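Local coordinates for protein 3-dehydroquinate dehydratase (Geobacillus kaustophilus, PDB 2YR1) that probably catalyses the cis-dehydration of 3-dehydroquinate to 3-dehydroshikimate, the third step of the chorismate pathway, through a Schiff-base intermediate, at residues A[8-13]-A[115-120]; A[20-25]-A[240-245]; A[49-54]-A[63-68]; A[108-113]-A[138-143]. One frame throughout, in Å; residues are numbered along the deposited sequence.

Contact 1. Residues A[8-13]-A[115-120]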
loop_
_atom_site.group_PDB
_atom_site.type_symbol
_atom_site.label_atom_id
_atom_site.label_comp_id
_atom_site.label_asym_id
_atom_site.label_seq_id
_atom_site.Cartn_x
_atom_site.Cartn_y
_atom_site.Cartn_z
ATOM N N ILE A 8 -5.558 -22.736 -4.440
ATOM C CA ILE A 8 -6.696 -23.632 -4.401
ATOM C C ILE A 8 -7.635 -23.271 -5.542
ATOM O O ILE A 8 -7.878 -22.100 -5.832
ATOM C CB ILE A 8 -7.442 -23.500 -3.046
ATOM C CG1 ILE A 8 -6.649 -24.203 -1.938
ATOM C CG2 ILE A 8 -8.850 -24.031 -3.168
ATOM C CD1 ILE A 8 -6.559 -25.680 -2.082
ATOM N N LYS A 9 -8.161 -24.289 -6.201
ATOM C CA LYS A 9 -9.065 -24.077 -7.312
ATOM C C LYS A 9 -10.511 -24.181 -6.831
ATOM O O LYS A 9 -10.917 -25.204 -6.295
ATOM C CB LYS A 9 -8.796 -25.137 -8.383
ATOM C CG LYS A 9 -9.598 -24.948 -9.644
ATOM C CD LYS A 9 -9.083 -23.793 -10.456
ATOM C CE LYS A 9 -9.759 -23.794 -11.792
ATOM N NZ LYS A 9 -9.668 -25.159 -12.396
ATOM N N VAL A 10 -11.281 -23.112 -7.002
ATOM C CA VAL A 10 -12.676 -23.117 -6.590
ATOM C C VAL A 10 -13.473 -22.742 -7.830
ATOM O O VAL A 10 -13.349 -21.631 -8.339
ATOM C CB VAL A 10 -12.927 -22.106 -5.426
ATOM C CG1 VAL A 10 -14.398 -22.126 -4.999
ATOM C CG2 VAL A 10 -12.050 -22.464 -4.226
ATOM N N ARG A 11 -14.241 -23.707 -8.343
ATOM C CA ARG A 11 -15.080 -23.535 -9.532
ATOM C C ARG A 11 -14.517 -22.654 -10.633
ATOM O O ARG A 11 -15.142 -21.635 -10.943
ATOM C CB ARG A 11 -16.434 -22.897 -9.194
ATOM C CG ARG A 11 -17.281 -23.499 -8.118
ATOM C CD ARG A 11 -18.512 -22.610 -7.988
ATOM N NE ARG A 11 -19.394 -22.721 -9.146
ATOM C CZ ARG A 11 -20.264 -23.715 -9.315
ATOM N NH1 ARG A 11 -20.363 -24.661 -8.398
ATOM N NH2 ARG A 11 -21.016 -23.775 -10.406
ATOM N N ASN A 12 -13.386 -22.992 -11.235
ATOM C CA ASN A 12 -12.869 -22.135 -12.312
ATOM C C ASN A 12 -11.985 -20.956 -11.902
ATOM O O ASN A 12 -11.354 -20.340 -12.755
ATOM C CB ASN A 12 -14.022 -21.573 -13.139
ATOM C CG ASN A 12 -14.029 -22.089 -14.542
ATOM O OD1 ASN A 12 -13.140 -21.766 -15.336
ATOM N ND2 ASN A 12 -15.032 -22.894 -14.870
ATOM N N ILE A 13 -11.945 -20.632 -10.617
ATOM C CA ILE A 13 -11.119 -19.518 -10.163
ATOM C C ILE A 13 -10.047 -20.030 -9.193
ATOM O O ILE A 13 -10.317 -20.908 -8.360
ATOM C CB ILE A 13 -11.990 -18.433 -9.441
ATOM C CG1 ILE A 13 -11.456 -17.033 -9.736
ATOM C CG2 ILE A 13 -11.992 -18.662 -7.938
ATOM C CD1 ILE A 13 -11.769 -16.550 -11.122
ATOM N N ILE A 115 -23.900 -23.413 -2.716
ATOM C CA ILE A 115 -22.735 -22.628 -2.308
ATOM C C ILE A 115 -21.423 -23.399 -2.532
ATOM O O ILE A 115 -21.442 -24.615 -2.772
ATOM C CB ILE A 115 -22.865 -22.213 -0.834
ATOM C CG1 ILE A 115 -22.753 -23.439 0.069
ATOM C CG2 ILE A 115 -24.212 -21.534 -0.605
ATOM C CD1 ILE A 115 -22.800 -23.119 1.549
ATOM N N ASP A 116 -20.291 -22.692 -2.445
ATOM C CA ASP A 116 -18.961 -23.274 -2.680
ATOM C C ASP A 116 -18.030 -23.135 -1.474
ATOM O O ASP A 116 -17.146 -23.972 -1.241
ATOM C CB ASP A 116 -18.317 -22.594 -3.886
ATOM C CG ASP A 116 -19.226 -22.588 -5.104
ATOM O OD1 ASP A 116 -19.452 -23.669 -5.693
ATOM O OD2 ASP A 116 -19.723 -21.505 -5.478
ATOM N N LEU A 117 -18.225 -22.057 -0.726
ATOM C CA LEU A 117 -17.436 -21.793 0.461
ATOM C C LEU A 117 -18.400 -21.474 1.586
ATOM O O LEU A 117 -19.515 -20.988 1.356
ATOM C CB LEU A 117 -16.534 -20.564 0.288
ATOM C CG LEU A 117 -15.507 -20.190 -0.802
ATOM C CD1 LEU A 117 -14.155 -20.788 -0.512
ATOM C CD2 LEU A 117 -16.026 -20.554 -2.154
ATOM N N VAL A 118 -17.944 -21.721 2.804
ATOM C CA VAL A 118 -18.706 -21.413 4.002
ATOM C C VAL A 118 -17.749 -20.753 4.999
ATOM O O VAL A 118 -16.658 -21.267 5.239
ATOM C CB VAL A 118 -19.295 -22.690 4.665
ATOM C CG1 VAL A 118 -19.869 -22.345 5.994
ATOM C CG2 VAL A 118 -20.382 -23.295 3.798
ATOM N N ASP A 119 -18.158 -19.614 5.560
ATOM C CA ASP A 119 -17.367 -18.894 6.548
ATOM C C ASP A 119 -17.876 -19.261 7.950
ATOM O O ASP A 119 -19.070 -19.163 8.232
ATOM C CB ASP A 119 -17.490 -17.374 6.339
ATOM C CG ASP A 119 -16.698 -16.568 7.376
ATOM O OD1 ASP A 119 -16.739 -16.924 8.569
ATOM O OD2 ASP A 119 -16.044 -15.569 7.007
ATOM N N TYR A 120 -16.973 -19.695 8.822
ATOM C CA TYR A 120 -17.360 -20.050 10.183
ATOM C C TYR A 120 -16.350 -19.455 11.155
ATOM O O TYR A 120 -15.151 -19.405 10.865
ATOM C CB TYR A 120 -17.423 -21.567 10.343
ATOM C CG TYR A 120 -18.388 -22.008 11.406
ATOM C CD1 TYR A 120 -19.744 -21.702 11.301
ATOM C CD2 TYR A 120 -17.958 -22.746 12.510
ATOM C CE1 TYR A 120 -20.647 -22.118 12.258
ATOM C CE2 TYR A 120 -18.860 -23.171 13.479
ATOM C CZ TYR A 120 -20.206 -22.852 13.344
ATOM O OH TYR A 120 -21.120 -23.265 14.293
#

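Contact 2. Residues A[20-25]-A[240-245]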
loop_
_atom_site.group_PDB
_atom_site.type_symbol
_atom_site.label_atom_id
_atom_site.label_comp_id
_atom_site.label_asym_id
_atom_site.label_seq_id
_atom_site.Cartn_x
_atom_site.Cartn_y
_atom_site.Cartn_z
ATOM N N PRO A 20 -4.775 -11.545 -7.324
ATOM C CA PRO A 20 -5.554 -11.483 -6.088
ATOM C C PRO A 20 -7.048 -11.651 -6.464
ATOM O O PRO A 20 -7.458 -11.290 -7.564
ATOM C CB PRO A 20 -5.206 -10.098 -5.506
ATOM C CG PRO A 20 -4.503 -9.344 -6.603
ATOM C CD PRO A 20 -3.863 -10.395 -7.477
ATOM N N CYS A 21 -7.849 -12.253 -5.595
ATOM C CA CYS A 21 -9.277 -12.408 -5.904
ATOM C C CYS A 21 -10.106 -11.327 -5.242
ATOM O O CYS A 21 -9.831 -10.929 -4.110
ATOM C CB CYS A 21 -9.792 -13.769 -5.447
ATOM S SG CYS A 21 -9.089 -15.096 -6.384
ATOM N N ILE A 22 -11.111 -10.841 -5.962
ATOM C CA ILE A 22 -11.992 -9.818 -5.433
ATOM C C ILE A 22 -13.324 -10.452 -5.048
ATOM O O ILE A 22 -14.003 -11.057 -5.894
ATOM C CB ILE A 22 -12.290 -8.714 -6.475
ATOM C CG1 ILE A 22 -10.995 -8.035 -6.919
ATOM C CG2 ILE A 22 -13.232 -7.711 -5.875
ATOM C CD1 ILE A 22 -11.174 -6.970 -7.991
ATOM N N CYS A 23 -13.695 -10.317 -3.782
ATOM C CA CYS A 23 -14.974 -10.840 -3.301
ATOM C C CYS A 23 -15.962 -9.680 -3.054
ATOM O O CYS A 23 -15.607 -8.680 -2.427
ATOM C CB CYS A 23 -14.781 -11.608 -1.988
ATOM S SG CYS A 23 -16.348 -12.288 -1.341
ATOM N N ALA A 24 -17.200 -9.820 -3.534
ATOM C CA ALA A 24 -18.198 -8.766 -3.340
ATOM C C ALA A 24 -19.379 -9.291 -2.521
ATOM O O ALA A 24 -19.948 -10.329 -2.838
ATOM C CB ALA A 24 -18.675 -8.248 -4.703
ATOM N N PRO A 25 -19.774 -8.565 -1.465
ATOM C CA PRO A 25 -20.891 -9.020 -0.644
ATOM C C PRO A 25 -22.264 -8.668 -1.201
ATOM O O PRO A 25 -22.433 -7.681 -1.895
ATOM C CB PRO A 25 -20.647 -8.301 0.665
ATOM C CG PRO A 25 -20.222 -6.946 0.161
ATOM C CD PRO A 25 -19.201 -7.329 -0.904
ATOM N N ILE A 240 -14.039 -0.636 -0.768
ATOM C CA ILE A 240 -13.917 0.250 -1.925
ATOM C C ILE A 240 -14.636 -0.312 -3.140
ATOM O O ILE A 240 -14.712 -1.528 -3.309
ATOM C CB ILE A 240 -12.415 0.425 -2.297
ATOM C CG1 ILE A 240 -11.690 1.147 -1.174
ATOM C CG2 ILE A 240 -12.240 1.161 -3.611
ATOM C CD1 ILE A 240 -11.552 0.336 0.046
ATOM N N PRO A 241 -15.178 0.569 -4.000
ATOM C CA PRO A 241 -15.876 0.123 -5.204
ATOM C C PRO A 241 -14.978 -0.752 -6.071
ATOM O O PRO A 241 -13.819 -0.420 -6.367
ATOM C CB PRO A 241 -16.257 1.436 -5.885
ATOM C CG PRO A 241 -16.563 2.315 -4.709
ATOM C CD PRO A 241 -15.403 2.010 -3.774
ATOM N N ILE A 242 -15.529 -1.879 -6.483
ATOM C CA ILE A 242 -14.801 -2.837 -7.277
ATOM C C ILE A 242 -14.001 -2.263 -8.454
ATOM O O ILE A 242 -12.888 -2.734 -8.743
ATOM C CB ILE A 242 -15.763 -3.917 -7.763
ATOM C CG1 ILE A 242 -14.990 -5.016 -8.487
ATOM C CG2 ILE A 242 -16.822 -3.293 -8.650
ATOM C CD1 ILE A 242 -15.823 -6.257 -8.724
ATOM N N ASP A 243 -14.549 -1.250 -9.119
ATOM C CA ASP A 243 -13.867 -0.631 -10.257
ATOM C C ASP A 243 -12.571 0.068 -9.842
ATOM O O ASP A 243 -11.561 0.012 -10.550
ATOM C CB ASP A 243 -14.801 0.375 -10.948
ATOM C CG ASP A 243 -15.902 -0.308 -11.745
ATOM O OD1 ASP A 243 -15.641 -1.397 -12.315
ATOM O OD2 ASP A 243 -17.022 0.247 -11.812
ATOM N N ASP A 244 -12.597 0.732 -8.691
ATOM C CA ASP A 244 -11.403 1.413 -8.208
ATOM C C ASP A 244 -10.373 0.397 -7.706
ATOM O O ASP A 244 -9.171 0.600 -7.846
ATOM C CB ASP A 244 -11.776 2.434 -7.130
ATOM C CG ASP A 244 -12.662 3.565 -7.678
ATOM O OD1 ASP A 244 -12.325 4.130 -8.732
ATOM O OD2 ASP A 244 -13.692 3.891 -7.061
ATOM N N VAL A 245 -10.839 -0.707 -7.133
ATOM C CA VAL A 245 -9.919 -1.742 -6.669
ATOM C C VAL A 245 -9.150 -2.307 -7.866
ATOM O O VAL A 245 -7.923 -2.448 -7.817
ATOM C CB VAL A 245 -10.675 -2.873 -5.949
ATOM C CG1 VAL A 245 -9.735 -4.004 -5.623
ATOM C CG2 VAL A 245 -11.268 -2.336 -4.647
#

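Contact 3. Residues A[49-54]-A[63-68]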
loop_
_atom_site.group_PDB
_atom_site.type_symbol
_atom_site.label_atom_id
_atom_site.label_comp_id
_atom_site.label_asym_id
_atom_site.label_seq_id
_atom_site.Cartn_x
_atom_site.Cartn_y
_atom_site.Cartn_z
ATOM N N LEU A 49 -18.527 -14.164 -4.679
ATOM C CA LEU A 49 -19.730 -13.526 -4.162
ATOM C C LEU A 49 -19.953 -13.984 -2.729
ATOM O O LEU A 49 -20.050 -15.187 -2.474
ATOM C CB LEU A 49 -20.925 -13.954 -5.019
ATOM C CG LEU A 49 -22.240 -13.184 -4.977
ATOM C CD1 LEU A 49 -22.030 -11.782 -5.502
ATOM C CD2 LEU A 49 -23.252 -13.904 -5.850
ATOM N N GLU A 50 -20.016 -13.050 -1.788
ATOM C CA GLU A 50 -20.256 -13.430 -0.402
ATOM C C GLU A 50 -21.645 -13.014 0.031
ATOM O O GLU A 50 -21.898 -11.835 0.269
ATOM C CB GLU A 50 -19.271 -12.787 0.574
ATOM C CG GLU A 50 -19.645 -13.135 2.023
ATOM C CD GLU A 50 -18.900 -12.325 3.066
ATOM O OE1 GLU A 50 -18.697 -11.106 2.861
ATOM O OE2 GLU A 50 -18.533 -12.904 4.106
ATOM N N TRP A 51 -22.574 -13.947 0.139
ATOM C CA TRP A 51 -23.845 -13.462 0.594
ATOM C C TRP A 51 -23.861 -13.559 2.098
ATOM O O TRP A 51 -23.638 -14.614 2.690
ATOM C CB TRP A 51 -25.017 -14.153 -0.131
ATOM C CG TRP A 51 -25.700 -15.310 0.478
ATOM C CD1 TRP A 51 -25.203 -16.570 0.626
ATOM C CD2 TRP A 51 -27.093 -15.383 0.823
ATOM N NE1 TRP A 51 -26.209 -17.433 1.021
ATOM C CE2 TRP A 51 -27.377 -16.729 1.150
ATOM C CE3 TRP A 51 -28.130 -14.440 0.878
ATOM C CZ2 TRP A 51 -28.657 -17.161 1.525
ATOM C CZ3 TRP A 51 -29.402 -14.870 1.250
ATOM C CH2 TRP A 51 -29.652 -16.219 1.571
ATOM N N ARG A 52 -24.012 -12.388 2.705
ATOM C CA ARG A 52 -24.053 -12.226 4.139
ATOM C C ARG A 52 -25.460 -12.568 4.636
ATOM O O ARG A 52 -26.261 -11.688 4.990
ATOM C CB ARG A 52 -23.686 -10.786 4.488
ATOM C CG ARG A 52 -22.198 -10.500 4.487
ATOM C CD ARG A 52 -21.555 -11.163 5.689
ATOM N NE ARG A 52 -22.079 -10.641 6.949
ATOM C CZ ARG A 52 -21.739 -9.463 7.466
ATOM N NH1 ARG A 52 -20.873 -8.689 6.827
ATOM N NH2 ARG A 52 -22.258 -9.058 8.620
ATOM N N ALA A 53 -25.736 -13.867 4.671
ATOM C CA ALA A 53 -27.034 -14.384 5.072
ATOM C C ALA A 53 -27.562 -13.879 6.409
ATOM O O ALA A 53 -28.752 -14.042 6.701
ATOM C CB ALA A 53 -27.003 -15.911 5.058
ATOM N N ASP A 54 -26.710 -13.264 7.223
ATOM C CA ASP A 54 -27.181 -12.773 8.508
ATOM C C ASP A 54 -28.060 -11.525 8.409
ATOM O O ASP A 54 -28.547 -11.018 9.427
ATOM C CB ASP A 54 -26.014 -12.545 9.471
ATOM C CG ASP A 54 -24.866 -11.791 8.844
ATOM O OD1 ASP A 54 -24.363 -12.229 7.789
ATOM O OD2 ASP A 54 -24.458 -10.764 9.425
ATOM N N GLU A 63 -36.601 -23.479 3.925
ATOM C CA GLU A 63 -37.143 -23.574 2.572
ATOM C C GLU A 63 -36.945 -22.256 1.844
ATOM O O GLU A 63 -36.663 -22.237 0.640
ATOM C CB GLU A 63 -38.642 -23.921 2.601
ATOM C CG GLU A 63 -39.188 -24.463 1.275
ATOM C CD GLU A 63 -40.713 -24.577 1.250
ATOM O OE1 GLU A 63 -41.302 -25.122 2.216
ATOM O OE2 GLU A 63 -41.322 -24.122 0.254
ATOM N N ARG A 64 -37.107 -21.156 2.578
ATOM C CA ARG A 64 -36.935 -19.825 2.003
ATOM C C ARG A 64 -35.453 -19.599 1.678
ATOM O O ARG A 64 -35.105 -19.231 0.556
ATOM C CB ARG A 64 -37.425 -18.752 2.980
ATOM C CG ARG A 64 -38.913 -18.836 3.344
ATOM C CD ARG A 64 -39.415 -17.484 3.857
ATOM N NE ARG A 64 -40.631 -17.571 4.664
ATOM C CZ ARG A 64 -41.795 -18.074 4.250
ATOM N NH1 ARG A 64 -41.925 -18.554 3.017
ATOM N NH2 ARG A 64 -42.839 -18.078 5.073
ATOM N N VAL A 65 -34.584 -19.838 2.657
ATOM C CA VAL A 65 -33.152 -19.664 2.454
ATOM C C VAL A 65 -32.676 -20.542 1.302
ATOM O O VAL A 65 -32.038 -20.058 0.362
ATOM C CB VAL A 65 -32.357 -20.032 3.710
ATOM C CG1 VAL A 65 -30.890 -19.680 3.502
ATOM C CG2 VAL A 65 -32.917 -19.307 4.920
ATOM N N LEU A 66 -32.994 -21.834 1.374
ATOM C CA LEU A 66 -32.611 -22.769 0.324
ATOM C C LEU A 66 -33.109 -22.218 -0.999
ATOM O O LEU A 66 -32.390 -22.235 -2.010
ATOM C CB LEU A 66 -33.234 -24.149 0.574
ATOM C CG LEU A 66 -32.952 -25.247 -0.465
ATOM C CD1 LEU A 66 -32.251 -26.426 0.206
ATOM C CD2 LEU A 66 -34.260 -25.702 -1.124
ATOM N N ALA A 67 -34.350 -21.730 -0.988
ATOM C CA ALA A 67 -34.958 -21.162 -2.191
ATOM C C ALA A 67 -34.078 -20.025 -2.700
ATOM O O ALA A 67 -33.654 -20.026 -3.853
ATOM C CB ALA A 67 -36.364 -20.646 -1.880
ATOM N N THR A 68 -33.802 -19.060 -1.829
ATOM C CA THR A 68 -32.954 -17.934 -2.196
ATOM C C THR A 68 -31.575 -18.442 -2.636
ATOM O O THR A 68 -31.070 -18.066 -3.696
ATOM C CB THR A 68 -32.774 -16.980 -1.009
ATOM O OG1 THR A 68 -34.060 -16.525 -0.566
ATOM C CG2 THR A 68 -31.923 -15.781 -1.409
#

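Contact 4. Residues A[108-113]-A[138-143]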
loop_
_atom_site.group_PDB
_atom_site.type_symbol
_atom_site.label_atom_id
_atom_site.label_comp_id
_atom_site.label_asym_id
_atom_site.label_seq_id
_atom_site.Cartn_x
_atom_site.Cartn_y
_atom_site.Cartn_z
ATOM N N ALA A 108 -27.775 -27.905 5.770
ATOM C CA ALA A 108 -28.834 -27.930 4.777
ATOM C C ALA A 108 -28.412 -27.143 3.550
ATOM O O ALA A 108 -28.669 -27.557 2.426
ATOM C CB ALA A 108 -30.101 -27.343 5.359
ATOM N N ILE A 109 -27.759 -26.005 3.761
ATOM C CA ILE A 109 -27.328 -25.188 2.632
ATOM C C ILE A 109 -26.164 -25.852 1.905
ATOM O O ILE A 109 -26.078 -25.781 0.685
ATOM C CB ILE A 109 -26.934 -23.741 3.085
ATOM C CG1 ILE A 109 -26.595 -22.887 1.868
ATOM C CG2 ILE A 109 -25.706 -23.765 3.963
ATOM C CD1 ILE A 109 -27.725 -22.772 0.874
ATOM N N CYS A 110 -25.279 -26.511 2.654
ATOM C CA CYS A 110 -24.136 -27.207 2.063
ATOM C C CYS A 110 -24.591 -28.333 1.128
ATOM O O CYS A 110 -24.102 -28.461 0.007
ATOM C CB CYS A 110 -23.243 -27.829 3.149
ATOM S SG CYS A 110 -22.272 -26.690 4.163
ATOM N N ARG A 111 -25.521 -29.156 1.602
ATOM C CA ARG A 111 -26.003 -30.286 0.815
ATOM C C ARG A 111 -26.850 -29.876 -0.372
ATOM O O ARG A 111 -27.005 -30.636 -1.331
ATOM C CB ARG A 111 -26.756 -31.267 1.715
ATOM C CG ARG A 111 -25.820 -32.033 2.639
ATOM C CD ARG A 111 -26.554 -32.852 3.686
ATOM N NE ARG A 111 -27.506 -32.016 4.408
ATOM C CZ ARG A 111 -28.092 -32.351 5.553
ATOM N NH1 ARG A 111 -27.822 -33.515 6.130
ATOM N NH2 ARG A 111 -28.966 -31.521 6.107
ATOM N N SER A 112 -27.374 -28.656 -0.319
ATOM C CA SER A 112 -28.182 -28.130 -1.407
ATOM C C SER A 112 -27.266 -27.969 -2.607
ATOM O O SER A 112 -27.708 -28.015 -3.751
ATOM C CB SER A 112 -28.755 -26.767 -1.020
ATOM O OG SER A 112 -29.337 -26.815 0.273
ATOM N N GLY A 113 -25.977 -27.784 -2.340
ATOM C CA GLY A 113 -25.025 -27.620 -3.428
ATOM C C GLY A 113 -25.102 -26.269 -4.120
ATOM O O GLY A 113 -24.591 -26.108 -5.230
ATOM N N CYS A 138 -19.922 -32.204 1.502
ATOM C CA CYS A 138 -20.500 -31.572 0.324
ATOM C C CYS A 138 -19.489 -30.905 -0.585
ATOM O O CYS A 138 -19.864 -30.148 -1.489
ATOM C CB CYS A 138 -21.555 -30.561 0.760
ATOM S SG CYS A 138 -22.638 -31.219 2.055
ATOM N N SER A 139 -18.209 -31.208 -0.365
ATOM C CA SER A 139 -17.140 -30.624 -1.167
ATOM C C SER A 139 -17.215 -29.098 -1.070
ATOM O O SER A 139 -17.089 -28.392 -2.059
ATOM C CB SER A 139 -17.263 -31.061 -2.632
ATOM O OG SER A 139 -17.303 -32.480 -2.746
ATOM N N VAL A 140 -17.438 -28.601 0.134
ATOM C CA VAL A 140 -17.512 -27.162 0.362
ATOM C C VAL A 140 -16.256 -26.706 1.101
ATOM O O VAL A 140 -15.845 -27.321 2.074
ATOM C CB VAL A 140 -18.736 -26.782 1.222
ATOM C CG1 VAL A 140 -18.778 -25.284 1.411
ATOM C CG2 VAL A 140 -20.026 -27.271 0.560
ATOM N N TRP A 141 -15.654 -25.625 0.629
ATOM C CA TRP A 141 -14.454 -25.093 1.258
ATOM C C TRP A 141 -14.792 -24.414 2.567
ATOM O O TRP A 141 -15.860 -23.828 2.718
ATOM C CB TRP A 141 -13.765 -24.111 0.330
ATOM C CG TRP A 141 -13.325 -24.755 -0.943
ATOM C CD1 TRP A 141 -13.975 -24.738 -2.141
ATOM C CD2 TRP A 141 -12.118 -25.494 -1.150
ATOM N NE1 TRP A 141 -13.239 -25.408 -3.086
ATOM C CE2 TRP A 141 -12.093 -25.883 -2.503
ATOM C CE3 TRP A 141 -11.051 -25.863 -0.319
ATOM C CZ2 TRP A 141 -11.039 -26.623 -3.052
ATOM C CZ3 TRP A 141 -10.002 -26.600 -0.863
ATOM C CH2 TRP A 141 -10.006 -26.970 -2.221
ATOM N N LEU A 142 -13.878 -24.504 3.524
ATOM C CA LEU A 142 -14.110 -23.910 4.819
ATOM C C LEU A 142 -13.176 -22.754 5.114
ATOM O O LEU A 142 -11.952 -22.910 5.128
ATOM C CB LEU A 142 -13.976 -24.954 5.929
ATOM C CG LEU A 142 -14.227 -24.396 7.336
ATOM C CD1 LEU A 142 -15.668 -23.943 7.416
ATOM C CD2 LEU A 142 -13.933 -25.446 8.396
ATOM N N VAL A 143 -13.782 -21.594 5.342
ATOM C CA VAL A 143 -13.058 -20.391 5.700
ATOM C C VAL A 143 -13.264 -20.232 7.210
ATOM O O VAL A 143 -14.403 -20.186 7.675
ATOM C CB VAL A 143 -13.652 -19.135 4.974
ATOM C CG1 VAL A 143 -12.952 -17.866 5.452
ATOM C CG2 VAL A 143 -13.510 -19.281 3.475
#

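Contact 1. Residues A[8-13]-A[115-120]
Val10 and Arg11 face Asp116 and Leu117 where an N-terminal beta hairpin meets the start of strand 117-121. The hairpin, strands 8-10 and 13-15, lies across the end of the TIM barrel where the parallel strands begin. It turns through a type I' beta turn from Val10 to Ile13. The Arg11 and Asp116 side chains cross at about a right angle. Their guanidinium and carboxylate planes are 41° apart. Arg11 NH1 forms a salt bridge with Asp116 OD1, which sits near the guanidinium plane, at its edge. The exact place of OD1 is doubtful, because the model crowds it against the arginine chain. That chain bends at chi3 (70°), which turns NH1 back toward Asp116 OD1. The other oxygen, Asp116 OD2, pairs with Arg73 and takes the backbone N-H of Ile81. Arg11 NH2 has a second acid partner in Glu78. With an alanine at Arg11, Asp116 OD1 and Glu78 are likely to be left without this cation and the turn less firmly tied to the barrel. Beside the ion pair the contact is apolar. Val10 also packs on Trp141, and its CG1 meets Leu117 CD2 at 3.6 Å.

Contact 2. Residues A[20-25]-A[240-245]
This contact lies at the closing seam of the TIM barrel, where Ile22 of the first barrel strand, 21-26, meets Ile242 and Val245 of the last helix, 242-256. Ile22 points toward the helix and sends a separate branch to each partner. Its CG2 methyl lies against the outer part of Ile242, with CG2 4.1 Å from Ile242 CD1. Its longer branch runs on to Val245, where Ile22 CD1 is 4.1 Å from Val245 CG1. Ile22 and Ile242 meet at a slant, while Ile22 and Val245 pass alongside in opposite directions. Ile242 CG1 stands opposite the backbone N (chi1 -174°) and CD1 continues the extended chain, which carries this arm down to the strand. No hydrogen bond links the two segments. The contact rests on aliphatic carbons at ordinary van der Waals distance. Further along the same helix, Arg246 and Leu249 also touch Ile22. The helix starts just after Pro241, its N-cap, and Val245 N bonds back to Pro241 O at 3.1 Å. Another part of the helix start reaches the dimer partner: Asp244 OD2 is hydrogen-bonded to Tyr255 OH of the second subunit. The side chains of Arg216 and Gln239, predicted to bind 3-dehydroquinate, are about 6 Å and about 8 Å from that of Val245. An outer helix laid over the first strand, beside the eighth, is typical of a closed (beta/alpha)8 barrel.

Contact 3. Residues A[49-54]-A[63-68]
Asp54 OD2 is gripped by two donors, Arg52 NH2 at 2.9 Å and the backbone N of Gln93. The segment 49-54 belongs to a beta-alpha-beta unit of the TIM barrel, in which Trp51 reaches across to Val65 and Thr68 of helix 62-75. Arg52 holds the carboxylate side-on. Its NE bonds Asp54 OD1 at 2.9 Å, and both oxygens use their syn lone pairs close to the guanidinium plane. Arg52 NH1 is taken by Ser235 O, so all three guanidinium nitrogens are bonded. Glu50, Trp51 and Arg52 are predicted to bind 3-dehydroquinate. The Trp51 ring itself turns to the helices. With chi1 at 96°, off the usual staggered positions, its six-membered end reaches Val65 and Thr68. Val65 CG1 comes to the ring edge, near the plane, 3.9 Å from Trp51 CZ2. Ala53 CB sits over the centre of one ring face. Replacing Trp51 with an alanine removes the indole, which would probably open a gap between strand and helix and leave the Val65 and Thr68 methyls without their aromatic partner. Thr68 divides its branches: OG1 bonds Asp31 OD2, and CG2 lies 3.8 Å from both Trp51 CH2 and Trp51 CZ3.

Contact 4. Residues A[108-113]-A[138-143]
Cys138 packs closely against Cys110 and Arg111 near the C-terminal end of helix 99-112. Its CB lies 3.4 Å from Cys110 O, and its SG reaches the arginine chain, 3.3 Å from Arg111 CG. The sulfur stands opposite its own carbonyl carbon (chi1 -44°), which swings it along the helix surface and brings it 3.6 Å from Cys110 CB. The two sulfurs do not bond: Cys110 SG and Cys138 SG are 5.0 Å apart. The segment 138-143 leads from helix 127-137 into strand 141-148 of the TIM barrel. A Schellman motif ends that helix, with Ser139 as its C-prime residue at positive phi and Val140 N bonded back to Thr135 O. This reversal leaves Val140 pointing toward helix 99-112. Its contact there is looser, with Val140 CG2 4.2 Å from Cys110 CB. This inner side is buried, and Val118 of the neighbouring strand 117-121 touches both Cys110 and Val140. The outer side is exposed. Arg111 lends only the foot of its side chain to the contact, while its chain runs outward and NH1 forms a salt bridge with Glu107 of its own helix.

In the fold
Contact 1 opens first, at the N-terminal hairpin, and closes at strand 117-121. Contact 2 opens at strand 21-26, before contact 1 has closed, and closes only at helix 242-256, so the two cross. It joins the first barrel strand to the last helix. Contact 3 closes a short loop within one beta-alpha-beta unit and is nested inside both. Contact 4 follows it in series. It opens on helix 99-112, crosses contact 1, closes at the start of strand 141-148 and stays inside contact 2. Strands 117-121 and 141-148 are sheet neighbours, linking contacts 1 and 4. Strands 21-26 and 48-52 likewise link contacts 2 and 3.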